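Local structure of putative ADP-Ribosyltransferase Scabin (Streptomyces scabiei 87.22, 5EWY) at residues A[141-146]-A[162-167]. The protein is a putative DNA-acting ADP-ribosyltransferase toxin that probably transfers ADP-ribose from NAD+ to DNA. Residues are numbered along the deposited sequence; the frame is centred on the assembly and turned at random.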
loop_
_atom_site.group_PDB
_atom_site.type_symbol
_atom_site.label_atom_id
_atom_site.label_comp_id
_atom_site.label_asym_id
_atom_site.label_seq_id
_atom_site.Cartn_x
_atom_site.Cartn_y
_atom_site.Cartn_z
ATOM N N GLY A 141 -4.721 7.091 5.278
ATOM C CA GLY A 141 -5.839 6.164 5.182
ATOM C C GLY A 141 -5.439 4.736 4.907
ATOM O O GLY A 141 -4.442 4.229 5.430
ATOM N N GLY A 142 -6.235 4.075 4.074
ATOM C CA GLY A 142 -6.054 2.643 3.864
ATOM C C GLY A 142 -6.830 1.824 4.872
ATOM O O GLY A 142 -7.131 2.260 5.982
ATOM N N VAL A 143 -7.234 0.638 4.442
ATOM C CA VAL A 143 -7.941 -0.297 5.308
ATOM C C VAL A 143 -6.908 -1.171 6.015
ATOM O O VAL A 143 -6.126 -1.875 5.366
ATOM C CB VAL A 143 -8.920 -1.163 4.501
ATOM C CG1 VAL A 143 -9.619 -2.133 5.427
ATOM C CG2 VAL A 143 -9.935 -0.297 3.745
ATOM N N ASP A 144 -6.910 -1.153 7.343
ATOM C CA ASP A 144 -6.010 -2.003 8.114
ATOM C C ASP A 144 -6.576 -3.417 8.098
ATOM O O ASP A 144 -7.616 -3.694 8.699
ATOM C CB ASP A 144 -5.844 -1.453 9.531
ATOM C CG ASP A 144 -4.814 -2.219 10.333
ATOM O OD1 ASP A 144 -4.850 -3.463 10.304
ATOM O OD2 ASP A 144 -3.967 -1.592 11.006
ATOM N N VAL A 145 -5.898 -4.318 7.384
ATOM C CA VAL A 145 -6.472 -5.631 7.121
ATOM C C VAL A 145 -6.682 -6.398 8.417
ATOM O O VAL A 145 -7.758 -6.948 8.658
ATOM C CB VAL A 145 -5.610 -6.412 6.119
ATOM C CG1 VAL A 145 -6.028 -7.905 6.063
ATOM C CG2 VAL A 145 -5.744 -5.817 4.742
ATOM N N ASN A 146 -5.649 -6.485 9.254
ATOM C CA ASN A 146 -5.784 -7.295 10.461
ATOM C C ASN A 146 -6.796 -6.703 11.442
ATOM O O ASN A 146 -7.460 -7.456 12.166
ATOM C CB ASN A 146 -4.434 -7.513 11.128
ATOM C CG ASN A 146 -3.535 -8.414 10.327
ATOM O OD1 ASN A 146 -3.921 -8.937 9.267
ATOM N ND2 ASN A 146 -2.324 -8.610 10.817
ATOM N N ALA A 162 -4.698 -2.120 2.943
ATOM C CA ALA A 162 -5.255 -2.191 1.597
ATOM C C ALA A 162 -5.841 -0.843 1.200
ATOM O O ALA A 162 -6.746 -0.331 1.874
ATOM C CB ALA A 162 -6.349 -3.246 1.539
ATOM N N PHE A 163 -5.351 -0.278 0.095
ATOM C CA PHE A 163 -5.783 1.043 -0.341
ATOM C C PHE A 163 -6.880 0.932 -1.390
ATOM O O PHE A 163 -6.594 0.576 -2.547
ATOM C CB PHE A 163 -4.606 1.870 -0.870
ATOM C CG PHE A 163 -3.824 2.497 0.234
ATOM C CD1 PHE A 163 -4.174 3.740 0.731
ATOM C CD2 PHE A 163 -2.801 1.794 0.858
ATOM C CE1 PHE A 163 -3.492 4.295 1.796
ATOM C CE2 PHE A 163 -2.118 2.330 1.927
ATOM C CZ PHE A 163 -2.460 3.578 2.406
ATOM N N PRO A 164 -8.144 1.189 -1.051
ATOM C CA PRO A 164 -9.204 1.131 -2.073
ATOM C C PRO A 164 -9.045 2.272 -3.063
ATOM O O PRO A 164 -8.932 3.438 -2.672
ATOM C CB PRO A 164 -10.501 1.262 -1.266
ATOM C CG PRO A 164 -10.102 1.151 0.188
ATOM C CD PRO A 164 -8.668 1.613 0.254
ATOM N N GLY A 165 -9.006 1.935 -4.343
ATOM C CA GLY A 165 -8.724 2.906 -5.371
ATOM C C GLY A 165 -7.253 3.155 -5.582
ATOM O O GLY A 165 -6.898 4.000 -6.413
ATOM N N GLY A 166 -6.393 2.437 -4.872
ATOM C CA GLY A 166 -4.963 2.613 -5.012
ATOM C C GLY A 166 -4.461 3.900 -4.395
ATOM O O GLY A 166 -5.025 4.423 -3.435
ATOM N N ILE A 167 -3.339 4.368 -4.938
ATOM C CA ILE A 167 -2.503 5.380 -4.287
ATOM C C ILE A 167 -1.929 6.293 -5.357
ATOM O O ILE A 167 -1.174 5.837 -6.230
ATOM C CB ILE A 167 -1.345 4.729 -3.516
ATOM C CG1 ILE A 167 -1.845 3.650 -2.541
ATOM C CG2 ILE A 167 -0.536 5.809 -2.766
ATOM C CD1 ILE A 167 -0.726 2.820 -1.977
#
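Val143 and Ala162 form an antiparallel hydrogen-bonded pair at the border of a three-stranded sheet of the ADP-ribosyltransferase fold, where short strand 143-144 lies beside 160-164, itself flanked by 115-119. Two backbone bonds define the pair. Val143 N meets Ala162 O at 2.8 Å and nearly straight. The donor nevertheless stands 34° off the carbonyl plane; the return bond, Ala162 N to Val143 O, is equally short and lies closer to its carbonyl plane. Both side chains take the same face of the sheet. There Val143 CG2, anti to the carbonyl carbon, touches Pro164 CG at 3.8 Å, the two side chains crossing at about a right angle, and Val145 CG2 closes on Ala162 CB.

Phe163 starts out the other way: its CB is directed away from 141-146, but with CG beside the backbone N (chi1 -81°) the ring swings back along Gly142. CD1 lies 3.8 Å from Gly142 CA, and CE1 approaches Gly142 N at 3.6 Å. Gly142 CA stands over one face of the ring, offset toward the rim. At 3.9 Å from the centroid of the Phe163 ring and 19° off its normal, this CA makes a CH-pi contact. Gly141 O accepts a hydrogen bond from Arg69 NH2. At the tip of the ring, Phe163 CZ makes a van der Waals contact with Gly141 O at 3.7 Å.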